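Local coordinates for protein lantibiotic dehydratase (Microbispora corallina, PDB 5EHK) that probably dehydrates serine and threonine residues of the NAI-107 precursor peptide in a tRNA-dependent manner during lantibiotic biosynthesis, at residues A[170-173]-A[174-178]; A[189-193]-A[194-198]; A[202-206]-A[207-211]; A[261-264]-A[265-269]. All blocks are in the same frame, centred on the assembly; numbering follows the deposited sequence.

All four contacts are local, each between neighbouring segments of one continuous run of chain, and they follow one another in sequence. Contact 1 is buried: a carboxylate and a main-chain carbonyl start helix 174-185 where strand 167-172 ends. Contact 2, partly buried, reverses the order, from the short helix 188-191 into strand 195-198, with leucine and valine methyls and weak backbone bonds. Contact 3, the hairpin of strands 203-205 and 208-212, is also partly buried and lies within reach of the second subunit; its chemistry combines ladder hydrogen bonds with apolar contacts and arginines. Contact 4 sits on the surface, a proline ring carbon set over an arginine guanidinium before helix 267-278, with its centre about 15 Å from that of contact 2.

Contact 1. Residues A[170-173]-A[174-178]; sequences TRAD and MEWLL
Asp173 reaches forward over the first turn of the helix that begins at Met174. Its CB lies 4.0 Å from Trp176 CB. With CG anti to the backbone N (chi1 163°), the carboxylate turns toward the amides of that turn, and CG comes 3.3 Å from Met174 N. Of the two oxygens, OD2 does the capping: it accepts from Trp176 N at 2.9 Å, the donor standing 37° out of the carboxylate plane, and also lies against Glu175 CB. OD1 is held from elsewhere, by Asn581 ND2, while Asn581 OD1 takes the amide of Met174, so one asparagine uses both ends of its side-chain amide, one on the cap carboxylate and one on Met174 N. This makes Asp173 a helix N-cap, set where strand 167-172 gives way to helix 174-185. Its own carbonyl is used as well: Leu177 N donates to Asp173 O at 2.8 Å in a nearly straight bond (170°), the first rung of the helix. Alongside, Ala172 CB rests at the edge of the Trp176 indole, close to the ring plane and 3.6 Å from CZ3, and the indole NE1 bonds to the carbonyls of His360 and Thr356. Leu177 packs against helix 294-306 through Pro294, Leu295 and Val298.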
loop_
_atom_site.group_PDB
_atom_site.type_symbol
_atom_site.label_atom_id
_atom_site.label_comp_id
_atom_site.label_asym_id
_atom_site.label_seq_id
_atom_site.Cartn_x
_atom_site.Cartn_y
_atom_site.Cartn_z
ATOM N N THR A 170 -40.896 -26.190 9.540
ATOM C CA THR A 170 -39.774 -26.676 10.349
ATOM C C THR A 170 -38.935 -27.736 9.626
ATOM O O THR A 170 -39.462 -28.694 9.071
ATOM C CB THR A 170 -40.266 -27.223 11.698
ATOM O OG1 THR A 170 -41.046 -26.214 12.339
ATOM C CG2 THR A 170 -39.092 -27.616 12.610
ATOM N N ARG A 171 -37.621 -27.550 9.647
ATOM C CA ARG A 171 -36.709 -28.446 8.951
ATOM C C ARG A 171 -35.515 -28.814 9.801
ATOM O O ARG A 171 -35.194 -28.147 10.786
ATOM C CB ARG A 171 -36.239 -27.837 7.629
ATOM C CG ARG A 171 -37.287 -27.850 6.539
ATOM C CD ARG A 171 -36.893 -26.955 5.386
ATOM N NE ARG A 171 -37.778 -27.147 4.241
ATOM C CZ ARG A 171 -37.709 -26.445 3.113
ATOM N NH1 ARG A 171 -36.798 -25.486 2.990
ATOM N NH2 ARG A 171 -38.550 -26.696 2.113
ATOM N N ALA A 172 -34.875 -29.904 9.409
ATOM C CA ALA A 172 -33.696 -30.395 10.086
ATOM C C ALA A 172 -32.555 -29.429 9.854
ATOM O O ALA A 172 -32.383 -28.942 8.751
ATOM C CB ALA A 172 -33.343 -31.770 9.551
ATOM N N ASP A 173 -31.802 -29.125 10.906
ATOM C CA ASP A 173 -30.583 -28.325 10.795
ATOM C C ASP A 173 -29.548 -29.121 10.013
ATOM O O ASP A 173 -29.357 -30.309 10.284
ATOM C CB ASP A 173 -30.070 -27.969 12.189
ATOM C CG ASP A 173 -28.624 -27.511 12.201
ATOM O OD1 ASP A 173 -28.350 -26.341 11.845
ATOM O OD2 ASP A 173 -27.762 -28.300 12.640
ATOM N N MET A 174 -28.897 -28.483 9.037
ATOM C CA MET A 174 -27.979 -29.195 8.138
ATOM C C MET A 174 -26.830 -29.879 8.867
ATOM O O MET A 174 -26.458 -31.000 8.532
ATOM C CB MET A 174 -27.434 -28.276 7.050
ATOM C CG MET A 174 -28.391 -28.059 5.911
ATOM S SD MET A 174 -28.676 -29.614 5.037
ATOM C CE MET A 174 -27.007 -30.039 4.578
ATOM N N GLU A 175 -26.271 -29.191 9.852
ATOM C CA GLU A 175 -25.204 -29.756 10.645
ATOM C C GLU A 175 -25.714 -31.019 11.325
ATOM O O GLU A 175 -25.044 -32.050 11.326
ATOM C CB GLU A 175 -24.713 -28.732 11.663
ATOM C CG GLU A 175 -23.321 -29.007 12.167
ATOM C CD GLU A 175 -22.642 -27.766 12.709
ATOM O OE1 GLU A 175 -22.993 -26.663 12.246
ATOM O OE2 GLU A 175 -21.738 -27.890 13.568
ATOM N N TRP A 176 -26.925 -30.941 11.870
ATOM C CA TRP A 176 -27.569 -32.089 12.509
ATOM C C TRP A 176 -27.802 -33.227 11.508
ATOM O O TRP A 176 -27.389 -34.360 11.739
ATOM C CB TRP A 176 -28.875 -31.664 13.214
ATOM C CG TRP A 176 -29.620 -32.799 13.880
ATOM C CD1 TRP A 176 -29.369 -33.336 15.113
ATOM C CD2 TRP A 176 -30.718 -33.544 13.337
ATOM N NE1 TRP A 176 -30.248 -34.361 15.371
ATOM C CE2 TRP A 176 -31.081 -34.511 14.294
ATOM C CE3 TRP A 176 -31.429 -33.484 12.139
ATOM C CZ2 TRP A 176 -32.124 -35.408 14.086
ATOM C CZ3 TRP A 176 -32.458 -34.376 11.934
ATOM C CH2 TRP A 176 -32.801 -35.323 12.904
ATOM N N LEU A 177 -28.469 -32.922 10.402
ATOM C CA LEU A 177 -28.770 -33.937 9.401
ATOM C C LEU A 177 -27.519 -34.605 8.839
ATOM O O LEU A 177 -27.519 -35.805 8.570
ATOM C CB LEU A 177 -29.596 -33.351 8.258
ATOM C CG LEU A 177 -29.930 -34.370 7.171
ATOM C CD1 LEU A 177 -30.761 -35.498 7.761
ATOM C CD2 LEU A 177 -30.656 -33.698 6.001
ATOM N N LEU A 178 -26.452 -33.834 8.667
ATOM C CA LEU A 178 -25.227 -34.390 8.110
ATOM C C LEU A 178 -24.582 -35.440 9.024
ATOM O O LEU A 178 -24.035 -36.429 8.534
ATOM C CB LEU A 178 -24.240 -33.279 7.707
ATOM C CG LEU A 178 -24.625 -32.550 6.409
ATOM C CD1 LEU A 178 -23.861 -31.246 6.237
ATOM C CD2 LEU A 178 -24.467 -33.446 5.185
#

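Contact 2. Residues A[189-193]-A[194-198]; sequences VLLAG and VTVQA
Val194 meets the short, weakly bonded helix before it with both its methyls and its amide. The closest side-chain approach is that of CG2, 3.3 Å from Leu191 O. The same methyl lies 4.0 Å from Leu191 CD1, the two side chains crossing obliquely. CG1 is turned the other way, anti to the carbonyl carbon (chi1 -49°), and comes 4.1 Å from Leu190 O. Leu191 CD1 has a second neighbour two residues further along, Val196 CG1 at 4.1 Å, and there the side chains cross at about a right angle. One leucine methyl therefore touches both valines. It gets there although Leu191 sets out away from the strand: CG is anti to the backbone N (chi1 -171°), and the bend at chi2 brings CD1 back.

The backbone bonds at the turn are uneven. Val194 N shares its hydrogen between Leu190 O at 3.5 Å and Leu191 O at 3.4 Å, both weak bonds, whereas Gly193 N makes a shorter bond to Leu190 O.

Further out, Thr283 packs against both Leu191 and Val196, Val301 and Leu285 meet Val194, and Ala250 with Leu253 lie against Val196. Backbone bonds tie Val194 to Ala250 and Thr195 to Ala284. This is a helix-to-strand connection, leading from helix 188-191 into the central strand, 195-198, of a small antiparallel sheet flanked by 248-249 and 281-283.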
loop_
_atom_site.group_PDB
_atom_site.type_symbol
_atom_site.label_atom_id
_atom_site.label_comp_id
_atom_site.label_asym_id
_atom_site.label_seq_id
_atom_site.Cartn_x
_atom_site.Cartn_y
_atom_site.Cartn_z
ATOM N N VAL A 189 -23.598 -51.409 2.278
ATOM C CA VAL A 189 -24.692 -52.036 1.544
ATOM C C VAL A 189 -25.711 -50.994 1.093
ATOM O O VAL A 189 -26.303 -51.114 0.007
ATOM C CB VAL A 189 -25.318 -53.269 2.314
ATOM C CG1 VAL A 189 -25.091 -53.172 3.822
ATOM C CG2 VAL A 189 -26.793 -53.476 1.965
ATOM N N LEU A 190 -25.905 -49.966 1.917
ATOM C CA LEU A 190 -26.735 -48.835 1.506
ATOM C C LEU A 190 -25.979 -48.051 0.438
ATOM O O LEU A 190 -26.549 -47.681 -0.590
ATOM C CB LEU A 190 -27.098 -47.941 2.699
ATOM C CG LEU A 190 -27.842 -46.617 2.455
ATOM C CD1 LEU A 190 -29.156 -46.824 1.721
ATOM C CD2 LEU A 190 -28.073 -45.866 3.770
ATOM N N LEU A 191 -24.686 -47.830 0.692
ATOM C CA LEU A 191 -23.811 -47.084 -0.213
ATOM C C LEU A 191 -23.917 -47.515 -1.681
ATOM O O LEU A 191 -23.902 -46.667 -2.569
ATOM C CB LEU A 191 -22.355 -47.142 0.269
ATOM C CG LEU A 191 -21.328 -46.248 -0.435
ATOM C CD1 LEU A 191 -21.907 -44.867 -0.691
ATOM C CD2 LEU A 191 -20.039 -46.141 0.400
ATOM N N ALA A 192 -24.068 -48.812 -1.934
ATOM C CA ALA A 192 -24.165 -49.280 -3.311
ATOM C C ALA A 192 -25.524 -48.962 -3.909
ATOM O O ALA A 192 -25.708 -49.044 -5.136
ATOM C CB ALA A 192 -23.896 -50.756 -3.390
ATOM N N GLY A 193 -26.459 -48.557 -3.048
ATOM C CA GLY A 193 -27.814 -48.237 -3.475
ATOM C C GLY A 193 -27.926 -46.846 -4.066
ATOM O O GLY A 193 -28.719 -46.604 -4.980
ATOM N N VAL A 194 -27.126 -45.932 -3.531
ATOM C CA VAL A 194 -27.091 -44.550 -3.998
ATOM C C VAL A 194 -26.011 -44.318 -5.066
ATOM O O VAL A 194 -25.157 -45.183 -5.316
ATOM C CB VAL A 194 -26.813 -43.597 -2.832
ATOM C CG1 VAL A 194 -27.747 -43.903 -1.665
ATOM C CG2 VAL A 194 -25.362 -43.732 -2.394
ATOM N N THR A 195 -26.040 -43.134 -5.670
ATOM C CA THR A 195 -25.017 -42.727 -6.626
ATOM C C THR A 195 -23.864 -41.962 -5.950
ATOM O O THR A 195 -24.059 -41.315 -4.917
ATOM C CB THR A 195 -25.632 -41.854 -7.734
ATOM O OG1 THR A 195 -26.312 -40.731 -7.157
ATOM C CG2 THR A 195 -26.611 -42.662 -8.572
ATOM N N VAL A 196 -22.662 -42.044 -6.520
ATOM C CA VAL A 196 -21.520 -41.255 -6.022
ATOM C C VAL A 196 -20.869 -40.486 -7.178
ATOM O O VAL A 196 -21.014 -40.870 -8.354
ATOM C CB VAL A 196 -20.441 -42.119 -5.331
ATOM C CG1 VAL A 196 -21.013 -42.792 -4.102
ATOM C CG2 VAL A 196 -19.893 -43.150 -6.287
ATOM N N GLN A 197 -20.175 -39.396 -6.849
ATOM C CA GLN A 197 -19.422 -38.648 -7.855
ATOM C C GLN A 197 -18.183 -38.017 -7.270
ATOM O O GLN A 197 -18.103 -37.802 -6.053
ATOM C CB GLN A 197 -20.263 -37.566 -8.511
ATOM C CG GLN A 197 -20.403 -36.291 -7.708
ATOM C CD GLN A 197 -21.443 -35.363 -8.310
ATOM O OE1 GLN A 197 -22.602 -35.361 -7.907
ATOM N NE2 GLN A 197 -21.034 -34.571 -9.282
ATOM N N ALA A 198 -17.206 -37.727 -8.130
ATOM C CA ALA A 198 -15.979 -37.087 -7.661
ATOM C C ALA A 198 -16.264 -35.662 -7.223
ATOM O O ALA A 198 -16.985 -34.926 -7.892
ATOM C CB ALA A 198 -14.917 -37.104 -8.722
#

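Contact 3. Residues A[202-206]-A[207-211]; sequences LTVRG and DRIVL
Val204 and Ile209 face each other as a non-hydrogen-bonded antiparallel pair, and on their face the isoleucine supplies the main bump. Its CD1 projects into the hollow formed by Val204 CG2 at 3.8 Å, Thr203 O and Leu202 CB. Having CG1 anti to the backbone N (chi1 -166°) tips the end of Ile209 toward the neighbouring strand. Leu202 adds a second bump: its CD2 presses on Leu211 CB at 3.7 Å, one leucine slanting across the other. Leu241 of helix 235-243 and Leu280 pack against both Leu202 and Ile209.

The face carrying Thr203, Arg205 and Val210 has a different relief. Arg205 stretches alongside the ladder until NH1 lies 3.6 Å from Val210 CG1, which touches the guanidinium at its edge, in plane. Thr203 OG1 sits over one face of that group, offset toward the rim. The far end of Arg205 forms a salt bridge with Asp430, and Asn830 of the second subunit packs against the same side chain.

Four backbone bonds join the two strands, two at each hydrogen-bonded pair; Thr203 N to Val210 O, 2.8 Å, is almost straight (174°). Arg208 N also bonds back to Arg205 O, across the turn. Gly206, with positive phi, and Asp207 occupy the corners of this type II' turn, which closes a two-residue beta hairpin.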
loop_
_atom_site.group_PDB
_atom_site.type_symbol
_atom_site.label_atom_id
_atom_site.label_comp_id
_atom_site.label_asym_id
_atom_site.label_seq_id
_atom_site.Cartn_x
_atom_site.Cartn_y
_atom_site.Cartn_z
ATOM N N LEU A 202 -11.329 -31.430 -6.556
ATOM C CA LEU A 202 -10.099 -32.197 -6.392
ATOM C C LEU A 202 -9.051 -31.666 -7.340
ATOM O O LEU A 202 -9.329 -31.379 -8.493
ATOM C CB LEU A 202 -10.339 -33.679 -6.698
ATOM C CG LEU A 202 -11.272 -34.359 -5.705
ATOM C CD1 LEU A 202 -11.512 -35.820 -6.051
ATOM C CD2 LEU A 202 -10.707 -34.195 -4.296
ATOM N N THR A 203 -7.830 -31.554 -6.858
ATOM C CA THR A 203 -6.741 -31.139 -7.724
ATOM C C THR A 203 -5.614 -32.154 -7.546
ATOM O O THR A 203 -5.343 -32.607 -6.416
ATOM C CB THR A 203 -6.287 -29.663 -7.470
ATOM O OG1 THR A 203 -4.864 -29.610 -7.283
ATOM C CG2 THR A 203 -7.011 -29.037 -6.251
ATOM N N VAL A 204 -5.022 -32.547 -8.676
ATOM C CA VAL A 204 -3.938 -33.533 -8.745
ATOM C C VAL A 204 -2.546 -32.940 -8.546
ATOM O O VAL A 204 -2.105 -32.113 -9.334
ATOM C CB VAL A 204 -3.933 -34.198 -10.121
ATOM C CG1 VAL A 204 -2.741 -35.124 -10.268
ATOM C CG2 VAL A 204 -5.215 -34.938 -10.333
ATOM N N ARG A 205 -1.831 -33.378 -7.521
ATOM C CA ARG A 205 -0.465 -32.897 -7.324
ATOM C C ARG A 205 0.509 -34.059 -7.244
ATOM O O ARG A 205 0.556 -34.775 -6.242
ATOM C CB ARG A 205 -0.361 -32.043 -6.073
ATOM C CG ARG A 205 -0.985 -30.693 -6.247
ATOM C CD ARG A 205 -0.921 -29.856 -4.987
ATOM N NE ARG A 205 -1.263 -28.494 -5.334
ATOM C CZ ARG A 205 -2.405 -27.909 -4.988
ATOM N NH1 ARG A 205 -3.296 -28.561 -4.248
ATOM N NH2 ARG A 205 -2.648 -26.655 -5.360
ATOM N N GLY A 206 1.273 -34.245 -8.316
ATOM C CA GLY A 206 2.248 -35.317 -8.387
ATOM C C GLY A 206 1.537 -36.650 -8.411
ATOM O O GLY A 206 0.752 -36.912 -9.315
ATOM N N ASP A 207 1.784 -37.465 -7.389
ATOM C CA ASP A 207 1.138 -38.763 -7.232
ATOM C C ASP A 207 0.061 -38.727 -6.155
ATOM O O ASP A 207 -0.420 -39.769 -5.712
ATOM C CB ASP A 207 2.165 -39.791 -6.803
ATOM C CG ASP A 207 2.770 -39.448 -5.462
ATOM O OD1 ASP A 207 3.166 -38.263 -5.288
ATOM O OD2 ASP A 207 2.797 -40.331 -4.574
ATOM N N ARG A 208 -0.313 -37.527 -5.729
ATOM C CA ARG A 208 -1.339 -37.379 -4.705
ATOM C C ARG A 208 -2.579 -36.702 -5.260
ATOM O O ARG A 208 -2.505 -35.873 -6.192
ATOM C CB ARG A 208 -0.825 -36.538 -3.547
ATOM C CG ARG A 208 0.477 -37.015 -2.945
ATOM C CD ARG A 208 0.471 -36.801 -1.445
ATOM N NE ARG A 208 0.839 -38.058 -0.815
ATOM C CZ ARG A 208 0.235 -38.583 0.241
ATOM N NH1 ARG A 208 -0.768 -37.945 0.827
ATOM N NH2 ARG A 208 0.657 -39.750 0.711
ATOM N N ILE A 209 -3.725 -37.076 -4.698
ATOM C CA ILE A 209 -4.971 -36.358 -4.933
ATOM C C ILE A 209 -5.230 -35.404 -3.736
ATOM O O ILE A 209 -5.125 -35.790 -2.566
ATOM C CB ILE A 209 -6.132 -37.343 -5.228
ATOM C CG1 ILE A 209 -7.333 -36.610 -5.817
ATOM C CG2 ILE A 209 -6.527 -38.108 -4.004
ATOM C CD1 ILE A 209 -7.041 -35.977 -7.164
ATOM N N VAL A 210 -5.510 -34.140 -4.034
ATOM C CA VAL A 210 -5.679 -33.149 -2.979
ATOM C C VAL A 210 -7.038 -32.481 -3.027
ATOM O O VAL A 210 -7.492 -32.065 -4.093
ATOM C CB VAL A 210 -4.555 -32.083 -3.008
ATOM C CG1 VAL A 210 -4.820 -30.972 -2.020
ATOM C CG2 VAL A 210 -3.206 -32.727 -2.695
ATOM N N LEU A 211 -7.695 -32.429 -1.870
ATOM C CA LEU A 211 -8.908 -31.641 -1.680
ATOM C C LEU A 211 -8.620 -30.460 -0.748
ATOM O O LEU A 211 -8.423 -30.642 0.445
ATOM C CB LEU A 211 -10.038 -32.499 -1.097
ATOM C CG LEU A 211 -11.381 -31.807 -0.778
ATOM C CD1 LEU A 211 -11.979 -31.267 -2.051
ATOM C CD2 LEU A 211 -12.381 -32.754 -0.114
#

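Contact 4. Residues A[261-264]-A[265-269]; sequences FELP and ADRVT
Pro264 lies under the guanidinium of Arg267, with its ring carbon CG over the centre of one face and 3.5 Å from CZ. The two side chains run side by side in the same direction, and contact begins near their bases, where Pro264 CB meets Arg267 CB at 3.7 Å. Arg267 sets out with CG anti to the backbone N (chi1 -174°), then bends at chi3 (-63°), which folds the flat end back over the proline ring. Leu263 CD2 touches the same group obliquely, 3.6 Å from NH1, its side chain crossing the arginine at about a right angle.

This fit of proline ring against guanidinium is close, yet it lies on the solvent side, for Pro264, Ala265 and Arg267 are all exposed. Asp266 is exposed too, its carboxylate leading away from the proline to a long, weak ion pair with Arg188. On the buried side, by contrast, Leu263 CB meets Val268 CG2 at 4.2 Å, and Ala254 and Val257 of helix 250-260 lie against Val268.

Val268 N donates to Pro264 O at 3.4 Å, a weak bond that nonetheless has the i+4 spacing of a helical turn. The preceding helix ends in a Schellman motif at Glu262, and the loop joins helix 250-260 to helix 267-278, a helix-loop-helix connection.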
loop_
_atom_site.group_PDB
_atom_site.type_symbol
_atom_site.label_atom_id
_atom_site.label_comp_id
_atom_site.label_asym_id
_atom_site.label_seq_id
_atom_site.Cartn_x
_atom_site.Cartn_y
_atom_site.Cartn_z
ATOM N N PHE A 261 -9.259 -54.333 -12.246
ATOM C CA PHE A 261 -8.088 -54.520 -11.407
ATOM C C PHE A 261 -8.026 -55.935 -10.813
ATOM O O PHE A 261 -7.164 -56.230 -9.977
ATOM C CB PHE A 261 -8.070 -53.466 -10.297
ATOM C CG PHE A 261 -7.826 -52.059 -10.782
ATOM C CD1 PHE A 261 -6.535 -51.562 -10.900
ATOM C CD2 PHE A 261 -8.884 -51.225 -11.095
ATOM C CE1 PHE A 261 -6.295 -50.255 -11.333
ATOM C CE2 PHE A 261 -8.654 -49.917 -11.528
ATOM C CZ PHE A 261 -7.353 -49.430 -11.643
ATOM N N GLU A 262 -8.966 -56.785 -11.231
ATOM C CA GLU A 262 -9.103 -58.163 -10.729
ATOM C C GLU A 262 -9.010 -58.202 -9.205
ATOM O O GLU A 262 -8.056 -58.730 -8.649
ATOM C CB GLU A 262 -8.110 -59.123 -11.405
ATOM C CG GLU A 262 -8.455 -59.373 -12.882
ATOM C CD GLU A 262 -7.283 -59.908 -13.718
ATOM O OE1 GLU A 262 -6.176 -60.118 -13.167
ATOM O OE2 GLU A 262 -7.469 -60.087 -14.943
ATOM N N LEU A 263 -10.003 -57.612 -8.547
ATOM C CA LEU A 263 -10.052 -57.531 -7.086
ATOM C C LEU A 263 -11.400 -58.014 -6.505
ATOM O O LEU A 263 -12.391 -58.139 -7.242
ATOM C CB LEU A 263 -9.755 -56.091 -6.643
ATOM C CG LEU A 263 -8.312 -55.563 -6.591
ATOM C CD1 LEU A 263 -8.285 -54.032 -6.494
ATOM C CD2 LEU A 263 -7.573 -56.161 -5.403
ATOM N N PRO A 264 -11.415 -58.352 -5.198
ATOM C CA PRO A 264 -12.648 -58.569 -4.431
ATOM C C PRO A 264 -13.652 -57.424 -4.617
ATOM O O PRO A 264 -13.347 -56.285 -4.241
ATOM C CB PRO A 264 -12.159 -58.562 -2.980
ATOM C CG PRO A 264 -10.682 -58.840 -3.032
ATOM C CD PRO A 264 -10.227 -58.814 -4.461
ATOM N N ALA A 265 -14.848 -57.736 -5.121
ATOM C CA ALA A 265 -15.887 -56.736 -5.385
ATOM C C ALA A 265 -16.480 -56.102 -4.136
ATOM O O ALA A 265 -17.540 -55.498 -4.213
ATOM C CB ALA A 265 -17.010 -57.333 -6.240
ATOM N N ASP A 266 -15.821 -56.269 -2.991
ATOM C CA ASP A 266 -16.270 -55.669 -1.733
ATOM C C ASP A 266 -15.134 -54.890 -1.096
ATOM O O ASP A 266 -15.367 -53.876 -0.427
ATOM C CB ASP A 266 -16.791 -56.722 -0.743
ATOM C CG ASP A 266 -17.240 -56.106 0.609
ATOM O OD1 ASP A 266 -16.527 -56.279 1.631
ATOM O OD2 ASP A 266 -18.305 -55.440 0.646
ATOM N N ARG A 267 -13.907 -55.377 -1.288
ATOM C CA ARG A 267 -12.725 -54.661 -0.820
ATOM C C ARG A 267 -12.687 -53.307 -1.521
ATOM O O ARG A 267 -12.227 -52.315 -0.952
ATOM C CB ARG A 267 -11.448 -55.438 -1.137
ATOM C CG ARG A 267 -10.191 -54.805 -0.540
ATOM C CD ARG A 267 -8.925 -55.474 -1.038
ATOM N NE ARG A 267 -8.837 -56.880 -0.656
ATOM C CZ ARG A 267 -7.943 -57.731 -1.156
ATOM N NH1 ARG A 267 -7.073 -57.321 -2.075
ATOM N NH2 ARG A 267 -7.928 -58.996 -0.752
ATOM N N VAL A 268 -13.201 -53.281 -2.752
ATOM C CA VAL A 268 -13.334 -52.067 -3.533
ATOM C C VAL A 268 -14.413 -51.155 -2.964
ATOM O O VAL A 268 -14.241 -49.939 -2.905
ATOM C CB VAL A 268 -13.655 -52.405 -5.007
ATOM C CG1 VAL A 268 -14.159 -51.182 -5.772
ATOM C CG2 VAL A 268 -12.436 -53.011 -5.677
ATOM N N THR A 269 -15.539 -51.739 -2.575
ATOM C CA THR A 269 -16.622 -50.974 -1.960
ATOM C C THR A 269 -16.174 -50.305 -0.655
ATOM O O THR A 269 -16.628 -49.204 -0.328
ATOM C CB THR A 269 -17.902 -51.826 -1.775
ATOM O OG1 THR A 269 -18.522 -52.023 -3.053
ATOM C CG2 THR A 269 -18.894 -51.137 -0.859
#